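PDB 6JSA: hypothetical membrane protein from Corynebacterium glutamicum, which probably takes part in heme uptake, its C-terminal HtaA domain, seen here, binding heme through its iron so that it can be passed on. Local coordinates for residues L3-A8 / S162-G166; Y21-A27 / T70-L76; G132-L138 / G153-I159. All coordinates share one frame. Residues are numbered along the deposited sequence.

The three contacts all reach one curled antiparallel sheet but at different places. Interaction 1, at the chain termini, and interaction 3, nearer the centre of the chain, both involve the strand 159-165: interaction 1 pairs its end with strand 3-12, whereas interaction 3 pairs the run leading into it with strand 129-138. Both are partly buried and rest mainly on backbone hydrogen bonds, with apolar side chains on one face and polar ones at the margin. Interaction 2 lies across the centre of the chain from interaction 1, is buried, and owes little to sheet pairing; its distinctive chemistry is a tyrosine that ligates heme iron and takes a hydrogen bond from a histidine.

Interaction 1. Residues L3-A8 / S162-G166; sequences LGVTQA and SATLG
Near the chain termini, strand 3-5 runs roughly antiparallel to strand 162-165, their short axes 5.8 Å apart at closest and 129° apart in direction. Leu-3 (mt rotamer) points toward the partner and rests its CD1 4.0 Å from Leu-165 CD1. Gly-4 then exchanges backbone hydrogen bonds with Gly-166: Gly-4 N to Gly-166 O, 2.9 Å, and Gly-166 N to Gly-4 O, 2.8 Å; a CB on Gly-166 would crowd Thr-6 OG1. Val-5 and Leu-165 form a non-hydrogen-bonded pair (CA-CA 4.7 Å), and their CG2 and CD2 meet at 4.1 Å on the face that also packs on Ile-61 and Val-52. At Thr-6 (phi/psi -86/-70) the chain turns a corner through Gln-7, and the register slips by one, a beta bulge: Thr-6 N donates to Thr-164 O and Thr-164 N to Gln-7 O, each 2.8 Å. Thr-164, chi1 p, fills the bulge with its hydroxyl, Gln-7 N donating to Thr-164 OG1 at 3.0 Å. A water links Thr-6 OG1 (2.8 Å) and Leu-165 O (3.2 Å). Gln-7 turns its end away from the partner, NE2 donating to Ala-8 O at 3.0 Å. Ala-8 resumes non-hydrogen-bonded pairing with Ala-163, CA-CA 4.0 Å and CB-CB 3.9 Å, suiting two small methyls. The chemistry implies a closure of terminal strands in which a threonine hydroxyl satisfies an amide that the bulge takes out of regular pairing.

Interaction 2. Residues Y21-A27 / T70-L76; sequences YIRGSIA and TGHGGIL. With HEM (protoporphyrin IX containing Fe), chain B.
Metal coordination gives this contact its purpose: the end of helix 16-23 and the loop after it meet the hairpin turn after strand 66-71 beside the heme. Helical Tyr-21 (chi1 t, 161°) binds the iron as axial ligand, Tyr-21 OH to HEM FE 2.1 Å. HEM C4D lies over one face of the tyrosine ring.

Two hydrogen bonds cross the segments. His-72 NE2 donates to Tyr-21 OH at 2.6 Å, and His-72 N donates to Ala-27 O at 2.9 Å, nearly linear, tying loop to turn. His-72 has left-handed helical backbone angles (53/48) and chi1 m. Within the turn, Gly-71 and Leu-76 exchange backbone hydrogen bonds (Gly-71 N to Leu-76 O, 3.1 Å; Leu-76 N to Gly-71 O, 3.0 Å), with Ile-75 and Leu-76 both opposite Gly-71 in a classic beta bulge. Gly-73 and Gly-74 take positive phi, which glycine tolerates best.

The imidazole is sandwiched: Ala-27 CA lies over one face, 3.8 Å from the ring centroid (CH-pi), and HEM C2B over the opposite face, 3.3 Å from His-72 CE1.

In apolar packing, Leu-76 CD1 touches Ile-22 CD1 (3.7 Å), Tyr-21 CE2 (3.8 Å) and HEM C3C (3.6 Å). A side chain at Gly-71 would crowd Ala-27 CB. Ser-17 and Tyr-150 hydrogen-bond the heme from outside the segments.

Because the imidazole N-H points at the ligand oxygen, the geometry is consistent with a tyrosinate on iron, as in other heme-uptake proteins with a tyrosine-histidine pair, where it may tune binding and release.

Interaction 3. Residues G132-L138 / G153-I159; sequences GSASVSL and GTQLDPI
Val-136, chi1 t, sits at the apolar heart, its CG2 3.8 Å from Ile-159 CG2 and its CG1 4.0 Å from Leu-156 CD1. Leu-138 (tp) adds CD1 at 3.8 Å from Leu-156 CD1, and the small Ala-134 CB only just reaches Ile-159 CG2 (4.3 Å). The branched side chains fill the space between strand and loop, where Trp-12 and Leu-94 also pack.

Around it, strand 132-138 runs antiparallel to the irregular run 153-159. Ala-134 and Ile-159 form a hydrogen-bonded pair (Ala-134 N to Ile-159 O, 2.8 Å; Ile-159 N to Ala-134 O, 2.9 Å). The register slips by one and a water fills the gap, accepting from Val-136 N (2.9 Å) and donating to Leu-156 O (2.8 Å). Pairing resumes with Leu-156 N to Val-136 O, Leu-138 N to Thr-154 O and Gly-153 N to Leu-138 O, each 2.8 Å; glycine suits 153 (94/-10), as a CB would strike the preceding carbonyl O.

At the polar edge, Asp-157 OD1 accepts from Ala-16 N, and Thr-154 OG1 is hydrogen-bonded to Thr-151 O. Leu-138 packs on heme-binding Tyr-150, so the loop leading into strand 159-165, laid antiparallel along strand 129-138, joins the HtaA domain's sheet to the neighbourhood of its heme pocket.

Interaction 1. Residues L3-A8 / S162-G166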
loop_
_atom_site.group_PDB
_atom_site.type_symbol
_atom_site.label_atom_id
_atom_site.label_comp_id
_atom_site.label_asym_id
_atom_site.label_seq_id
_atom_site.Cartn_x
_atom_site.Cartn_y
_atom_site.Cartn_z
ATOM N N LEU A 3 17.017 14.744 -3.976
ATOM C CA LEU A 3 17.314 14.515 -2.571
ATOM C C LEU A 3 17.014 13.065 -2.231
ATOM O O LEU A 3 15.994 12.520 -2.653
ATOM C CB LEU A 3 16.450 15.427 -1.697
ATOM C CG LEU A 3 16.654 16.930 -1.885
ATOM C CD1 LEU A 3 15.449 17.691 -1.350
ATOM C CD2 LEU A 3 17.922 17.370 -1.186
ATOM N N GLY A 4 17.895 12.441 -1.469
ATOM C CA GLY A 4 17.677 11.073 -1.062
ATOM C C GLY A 4 16.828 10.981 0.193
ATOM O O GLY A 4 16.830 11.872 1.034
ATOM N N VAL A 5 16.080 9.885 0.302
ATOM C CA VAL A 5 15.360 9.607 1.535
ATOM C C VAL A 5 16.355 9.180 2.604
ATOM O O VAL A 5 17.183 8.287 2.384
ATOM C CB VAL A 5 14.296 8.526 1.297
ATOM C CG1 VAL A 5 13.758 7.999 2.629
ATOM C CG2 VAL A 5 13.169 9.082 0.441
ATOM N N THR A 6 16.290 9.831 3.762
ATOM C CA THR A 6 17.065 9.393 4.927
ATOM C C THR A 6 16.265 8.327 5.673
ATOM O O THR A 6 16.621 7.145 5.656
ATOM C CB THR A 6 17.418 10.598 5.800
ATOM O OG1 THR A 6 18.118 11.571 5.005
ATOM C CG2 THR A 6 18.301 10.165 6.960
ATOM N N GLN A 7 15.167 8.733 6.311
ATOM C CA GLN A 7 14.249 7.817 6.972
ATOM C C GLN A 7 12.841 8.134 6.507
ATOM O O GLN A 7 12.430 9.297 6.530
ATOM C CB GLN A 7 14.283 8.002 8.489
ATOM C CG GLN A 7 13.300 7.113 9.225
ATOM C CD GLN A 7 13.719 5.656 9.181
ATOM O OE1 GLN A 7 14.758 5.303 9.735
ATOM N NE2 GLN A 7 12.945 4.815 8.498
ATOM N N ALA A 8 12.094 7.103 6.115
ATOM C CA ALA A 8 10.689 7.263 5.776
ATOM C C ALA A 8 9.845 6.299 6.595
ATOM O O ALA A 8 10.305 5.241 7.040
ATOM C CB ALA A 8 10.416 6.995 4.294
ATOM N N SER A 162 5.726 10.071 5.935
ATOM C CA SER A 162 6.629 11.160 6.244
ATOM C C SER A 162 8.045 10.668 6.015
ATOM O O SER A 162 8.339 9.485 6.188
ATOM C CB SER A 162 6.426 11.666 7.671
ATOM O OG SER A 162 6.688 10.654 8.615
ATOM N N ALA A 163 8.917 11.585 5.615
ATOM C CA ALA A 163 10.290 11.226 5.311
ATOM C C ALA A 163 11.201 12.393 5.644
ATOM O O ALA A 163 10.846 13.555 5.439
ATOM C CB ALA A 163 10.460 10.843 3.838
ATOM N N THR A 164 12.376 12.080 6.167
ATOM C CA THR A 164 13.461 13.040 6.187
ATOM C C THR A 164 14.262 12.860 4.905
ATOM O O THR A 164 14.378 11.751 4.372
ATOM C CB THR A 164 14.348 12.844 7.417
ATOM O OG1 THR A 164 14.708 11.464 7.522
ATOM C CG2 THR A 164 13.614 13.276 8.682
ATOM N N LEU A 165 14.782 13.970 4.392
ATOM C CA LEU A 165 15.518 13.999 3.136
ATOM C C LEU A 165 16.925 14.529 3.368
ATOM O O LEU A 165 17.149 15.392 4.220
ATOM C CB LEU A 165 14.822 14.898 2.111
ATOM C CG LEU A 165 13.365 14.563 1.778
ATOM C CD1 LEU A 165 12.827 15.524 0.727
ATOM C CD2 LEU A 165 13.209 13.109 1.321
ATOM N N GLY A 166 17.870 14.015 2.588
ATOM C CA GLY A 166 19.253 14.452 2.696
ATOM C C GLY A 166 20.004 14.364 1.382
ATOM O O GLY A 166 19.397 14.215 0.318
HETATM O O HOH W 1 18.301 13.826 6.723
#

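Interaction 2. Residues Y21-A27 / T70-L76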
loop_
_atom_site.group_PDB
_atom_site.type_symbol
_atom_site.label_atom_id
_atom_site.label_comp_id
_atom_site.label_asym_id
_atom_site.label_seq_id
_atom_site.Cartn_x
_atom_site.Cartn_y
_atom_site.Cartn_z
ATOM N N TYR A 21 -13.256 -7.894 7.849
ATOM C CA TYR A 21 -13.706 -9.108 7.181
ATOM C C TYR A 21 -12.724 -10.252 7.416
ATOM O O TYR A 21 -13.123 -11.362 7.796
ATOM C CB TYR A 21 -13.879 -8.817 5.692
ATOM C CG TYR A 21 -13.909 -10.038 4.816
ATOM C CD1 TYR A 21 -14.974 -10.930 4.871
ATOM C CD2 TYR A 21 -12.877 -10.297 3.925
ATOM C CE1 TYR A 21 -15.001 -12.041 4.062
ATOM C CE2 TYR A 21 -12.897 -11.401 3.108
ATOM C CZ TYR A 21 -13.959 -12.271 3.190
ATOM O OH TYR A 21 -13.974 -13.375 2.399
ATOM N N ILE A 22 -11.431 -10.000 7.201
ATOM C CA ILE A 22 -10.429 -11.053 7.364
ATOM C C ILE A 22 -10.489 -11.644 8.769
ATOM O O ILE A 22 -10.440 -12.867 8.950
ATOM C CB ILE A 22 -9.024 -10.517 7.040
ATOM C CG1 ILE A 22 -8.877 -10.283 5.535
ATOM C CG2 ILE A 22 -7.953 -11.453 7.587
ATOM C CD1 ILE A 22 -8.853 -11.549 4.698
ATOM N N ARG A 23 -10.590 -10.788 9.784
ATOM C CA ARG A 23 -10.576 -11.234 11.172
ATOM C C ARG A 23 -11.952 -11.628 11.686
ATOM O O ARG A 23 -12.055 -12.122 12.813
ATOM C CB ARG A 23 -9.963 -10.147 12.067
ATOM C CG ARG A 23 -8.518 -9.832 11.691
ATOM C CD ARG A 23 -7.753 -9.129 12.796
ATOM N NE ARG A 23 -8.108 -7.720 12.932
ATOM C CZ ARG A 23 -7.464 -6.874 13.733
ATOM N NH1 ARG A 23 -6.428 -7.296 14.457
ATOM N NH2 ARG A 23 -7.845 -5.608 13.805
ATOM N N GLY A 24 -12.996 -11.458 10.873
ATOM C CA GLY A 24 -14.357 -11.709 11.290
ATOM C C GLY A 24 -14.772 -13.161 11.132
ATOM O O GLY A 24 -13.980 -14.043 10.792
ATOM N N SER A 25 -16.062 -13.396 11.358
ATOM C CA SER A 25 -16.610 -14.741 11.480
ATOM C C SER A 25 -17.001 -15.364 10.148
ATOM O O SER A 25 -17.491 -16.500 10.138
ATOM C CB SER A 25 -17.808 -14.743 12.438
ATOM O OG SER A 25 -18.782 -13.797 12.033
ATOM N N ILE A 26 -16.801 -14.663 9.033
ATOM C CA ILE A 26 -17.048 -15.236 7.713
ATOM C C ILE A 26 -15.737 -15.755 7.126
ATOM O O ILE A 26 -15.622 -16.932 6.767
ATOM C CB ILE A 26 -17.748 -14.224 6.787
ATOM C CG1 ILE A 26 -19.165 -13.949 7.309
ATOM C CG2 ILE A 26 -17.750 -14.733 5.350
ATOM C CD1 ILE A 26 -19.884 -12.806 6.623
ATOM N N ALA A 27 -14.730 -14.890 7.034
ATOM C CA ALA A 27 -13.434 -15.351 6.547
ATOM C C ALA A 27 -12.723 -16.228 7.566
ATOM O O ALA A 27 -11.963 -17.119 7.177
ATOM C CB ALA A 27 -12.551 -14.161 6.173
ATOM N N THR A 70 -4.808 -14.336 5.036
ATOM C CA THR A 70 -5.376 -15.654 4.763
ATOM C C THR A 70 -6.793 -15.721 5.309
ATOM O O THR A 70 -7.167 -14.982 6.222
ATOM C CB THR A 70 -4.539 -16.780 5.376
ATOM O OG1 THR A 70 -4.427 -16.572 6.786
ATOM C CG2 THR A 70 -3.156 -16.833 4.749
ATOM N N GLY A 71 -7.579 -16.625 4.734
ATOM C CA GLY A 71 -8.956 -16.814 5.162
ATOM C C GLY A 71 -9.559 -17.995 4.436
ATOM O O GLY A 71 -8.968 -18.543 3.499
ATOM N N HIS A 72 -10.753 -18.382 4.881
ATOM C CA HIS A 72 -11.517 -19.449 4.232
ATOM C C HIS A 72 -10.690 -20.725 4.073
ATOM O O HIS A 72 -10.611 -21.315 2.991
ATOM C CB HIS A 72 -12.077 -18.978 2.892
ATOM C CG HIS A 72 -13.040 -17.840 3.010
ATOM N ND1 HIS A 72 -14.342 -18.009 3.434
ATOM C CD2 HIS A 72 -12.889 -16.516 2.773
ATOM C CE1 HIS A 72 -14.955 -16.838 3.435
ATOM N NE2 HIS A 72 -14.094 -15.916 3.042
ATOM N N GLY A 73 -10.038 -21.135 5.158
ATOM C CA GLY A 73 -9.253 -22.358 5.127
ATOM C C GLY A 73 -8.118 -22.343 4.127
ATOM O O GLY A 73 -7.713 -23.406 3.644
ATOM N N GLY A 74 -7.591 -21.166 3.803
ATOM C CA GLY A 74 -6.504 -21.041 2.859
ATOM C C GLY A 74 -6.921 -20.710 1.442
ATOM O O GLY A 74 -6.047 -20.460 0.600
ATOM N N ILE A 75 -8.223 -20.715 1.144
ATOM C CA ILE A 75 -8.670 -20.304 -0.183
ATOM C C ILE A 75 -8.289 -18.853 -0.443
ATOM O O ILE A 75 -7.786 -18.508 -1.519
ATOM C CB ILE A 75 -10.181 -20.539 -0.347
ATOM C CG1 ILE A 75 -10.490 -22.037 -0.409
ATOM C CG2 ILE A 75 -10.684 -19.843 -1.604
ATOM C CD1 ILE A 75 -10.033 -22.694 -1.680
ATOM N N LEU A 76 -8.538 -17.982 0.534
ATOM C CA LEU A 76 -8.066 -16.606 0.477
ATOM C C LEU A 76 -6.604 -16.588 0.906
ATOM O O LEU A 76 -6.262 -17.042 2.005
ATOM C CB LEU A 76 -8.916 -15.712 1.378
ATOM C CG LEU A 76 -8.768 -14.193 1.234
ATOM C CD1 LEU A 76 -10.003 -13.485 1.797
ATOM C CD2 LEU A 76 -7.503 -13.667 1.912
HETATM C CHA HEM B . -16.466 -10.323 1.315
HETATM C CHB HEM B . -17.460 -15.039 0.940
HETATM C CHC HEM B . -13.041 -15.816 -0.874
HETATM C CHD HEM B . -12.197 -11.059 -0.862
HETATM C C1A HEM B . -17.106 -11.536 1.404
HETATM C C2A HEM B . -18.415 -11.758 1.986
HETATM C C3A HEM B . -18.700 -13.059 1.889
HETATM C C4A HEM B . -17.578 -13.696 1.220
HETATM C CMA HEM B . -19.980 -13.779 2.384
HETATM C CAA HEM B . -19.258 -10.661 2.652
HETATM C CBA HEM B . -18.632 -10.457 4.038
HETATM C CGA HEM B . -19.293 -9.336 4.797
HETATM O O1A HEM B . -19.947 -8.472 4.168
HETATM O O2A HEM B . -19.147 -9.294 6.042
HETATM C C1B HEM B . -16.333 -15.676 0.474
HETATM C C2B HEM B . -16.136 -17.107 0.371
HETATM C C3B HEM B . -14.913 -17.326 -0.138
HETATM C C4B HEM B . -14.304 -16.028 -0.363
HETATM C CMB HEM B . -17.206 -18.131 0.785
HETATM C CAB HEM B . -14.175 -18.646 -0.458
HETATM C CBB HEM B . -14.617 -19.877 -0.172
HETATM C C1C HEM B . -12.432 -14.595 -1.065
HETATM C C2C HEM B . -11.154 -14.389 -1.712
HETATM C C3C HEM B . -10.895 -13.079 -1.687
HETATM C C4C HEM B . -12.024 -12.410 -1.057
HETATM C CMC HEM B . -10.248 -15.503 -2.277
HETATM C CAC HEM B . -9.626 -12.413 -2.268
HETATM C CBC HEM B . -9.006 -11.421 -1.608
HETATM C C1D HEM B . -13.292 -10.455 -0.294
HETATM C C2D HEM B . -13.454 -9.033 -0.118
HETATM C C3D HEM B . -14.625 -8.824 0.482
HETATM C C4D HEM B . -15.243 -10.111 0.719
HETATM C CMD HEM B . -12.437 -7.971 -0.565
HETATM C CAD HEM B . -15.217 -7.459 0.893
HETATM C CBD HEM B . -14.827 -7.213 2.357
HETATM C CGD HEM B . -15.288 -5.842 2.781
HETATM O O1D HEM B . -16.468 -5.693 3.187
HETATM O O2D HEM B . -14.470 -4.891 2.715
HETATM N NA HEM B . -16.617 -12.742 0.943
HETATM N NB HEM B . -15.189 -15.046 0.029
HETATM N NC HEM B . -12.942 -13.363 -0.681
HETATM N ND HEM B . -14.403 -11.094 0.228
HETATM FE FE HEM B . -14.659 -13.100 0.408
#

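Interaction 3. Residues G132-L138 / G153-I159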
loop_
_atom_site.group_PDB
_atom_site.type_symbol
_atom_site.label_atom_id
_atom_site.label_comp_id
_atom_site.label_asym_id
_atom_site.label_seq_id
_atom_site.Cartn_x
_atom_site.Cartn_y
_atom_site.Cartn_z
ATOM N N GLY A 132 2.920 13.519 3.354
ATOM C CA GLY A 132 1.661 13.679 2.663
ATOM C C GLY A 132 0.658 12.621 3.048
ATOM O O GLY A 132 0.978 11.630 3.711
ATOM N N SER A 133 -0.573 12.864 2.613
ATOM C CA SER A 133 -1.686 11.940 2.786
ATOM C C SER A 133 -2.472 11.913 1.487
ATOM O O SER A 133 -2.696 12.963 0.872
ATOM C CB SER A 133 -2.619 12.399 3.913
ATOM O OG SER A 133 -1.966 12.387 5.169
ATOM N N ALA A 134 -2.896 10.721 1.073
ATOM C CA ALA A 134 -3.601 10.570 -0.192
ATOM C C ALA A 134 -4.729 9.559 -0.087
ATOM O O ALA A 134 -4.618 8.552 0.619
ATOM C CB ALA A 134 -2.650 10.114 -1.298
ATOM N N SER A 135 -5.813 9.827 -0.810
ATOM C CA SER A 135 -6.802 8.789 -1.063
ATOM C C SER A 135 -6.235 7.785 -2.063
ATOM O O SER A 135 -5.374 8.115 -2.891
ATOM C CB SER A 135 -8.090 9.399 -1.623
ATOM O OG SER A 135 -7.853 9.995 -2.886
ATOM N N VAL A 136 -6.722 6.548 -1.968
ATOM C CA VAL A 136 -6.241 5.422 -2.766
ATOM C C VAL A 136 -7.425 4.842 -3.530
ATOM O O VAL A 136 -8.360 4.304 -2.925
ATOM C CB VAL A 136 -5.587 4.344 -1.883
ATOM C CG1 VAL A 136 -5.064 3.212 -2.748
ATOM C CG2 VAL A 136 -4.469 4.942 -1.013
ATOM N N SER A 137 -7.375 4.928 -4.857
ATOM C CA SER A 137 -8.442 4.447 -5.730
ATOM C C SER A 137 -7.978 3.165 -6.400
ATOM O O SER A 137 -6.988 3.168 -7.133
ATOM C CB SER A 137 -8.759 5.490 -6.796
ATOM O OG SER A 137 -9.288 6.661 -6.211
ATOM N N LEU A 138 -8.707 2.080 -6.165
ATOM C CA LEU A 138 -8.258 0.752 -6.560
ATOM C C LEU A 138 -8.083 0.632 -8.074
ATOM O O LEU A 138 -8.941 1.056 -8.854
ATOM C CB LEU A 138 -9.285 -0.267 -6.076
ATOM C CG LEU A 138 -8.972 -1.748 -6.241
ATOM C CD1 LEU A 138 -7.755 -2.126 -5.415
ATOM C CD2 LEU A 138 -10.185 -2.557 -5.827
ATOM N N GLY A 153 -11.678 1.539 -8.950
ATOM C CA GLY A 153 -12.092 2.845 -8.488
ATOM C C GLY A 153 -12.628 2.882 -7.077
ATOM O O GLY A 153 -12.831 3.976 -6.535
ATOM N N THR A 154 -12.857 1.729 -6.458
ATOM C CA THR A 154 -13.236 1.691 -5.052
ATOM C C THR A 154 -12.171 2.389 -4.216
ATOM O O THR A 154 -10.968 2.239 -4.455
ATOM C CB THR A 154 -13.379 0.231 -4.609
ATOM O OG1 THR A 154 -14.506 -0.352 -5.272
ATOM C CG2 THR A 154 -13.583 0.097 -3.091
ATOM N N GLN A 155 -12.617 3.172 -3.238
ATOM C CA GLN A 155 -11.696 3.851 -2.336
ATOM C C GLN A 155 -11.208 2.875 -1.271
ATOM O O GLN A 155 -12.010 2.298 -0.529
ATOM C CB GLN A 155 -12.402 5.028 -1.669
ATOM C CG GLN A 155 -12.927 6.061 -2.645
ATOM C CD GLN A 155 -11.835 6.636 -3.535
ATOM O OE1 GLN A 155 -11.732 6.300 -4.721
ATOM N NE2 GLN A 155 -11.021 7.515 -2.970
ATOM N N LEU A 156 -9.895 2.711 -1.181
ATOM C CA LEU A 156 -9.287 1.914 -0.129
ATOM C C LEU A 156 -9.042 2.824 1.076
ATOM O O LEU A 156 -9.481 3.975 1.103
ATOM C CB LEU A 156 -8.013 1.255 -0.649
ATOM C CG LEU A 156 -8.174 0.345 -1.871
ATOM C CD1 LEU A 156 -6.837 -0.312 -2.196
ATOM C CD2 LEU A 156 -9.279 -0.706 -1.671
ATOM N N ASP A 157 -8.343 2.330 2.099
ATOM C CA ASP A 157 -7.904 3.226 3.155
ATOM C C ASP A 157 -6.967 4.273 2.559
ATOM O O ASP A 157 -6.204 3.981 1.633
ATOM C CB ASP A 157 -7.084 2.462 4.194
ATOM C CG ASP A 157 -7.921 1.740 5.238
ATOM O OD1 ASP A 157 -9.155 1.898 5.289
ATOM O OD2 ASP A 157 -7.305 0.990 6.031
ATOM N N PRO A 158 -6.977 5.490 3.086
ATOM C CA PRO A 158 -5.982 6.482 2.662
ATOM C C PRO A 158 -4.605 6.093 3.182
ATOM O O PRO A 158 -4.456 5.356 4.164
ATOM C CB PRO A 158 -6.473 7.770 3.328
ATOM C CG PRO A 158 -7.149 7.287 4.574
ATOM C CD PRO A 158 -7.829 5.996 4.179
ATOM N N ILE A 159 -3.575 6.587 2.504
ATOM C CA ILE A 159 -2.193 6.318 2.889
ATOM C C ILE A 159 -1.520 7.624 3.289
ATOM O O ILE A 159 -1.765 8.674 2.685
ATOM C CB ILE A 159 -1.405 5.594 1.771
ATOM C CG1 ILE A 159 -0.008 5.199 2.261
ATOM C CG2 ILE A 159 -1.347 6.418 0.484
ATOM C CD1 ILE A 159 0.657 4.131 1.407
HETATM O O HOH W 2 -8.712 6.443 0.116
#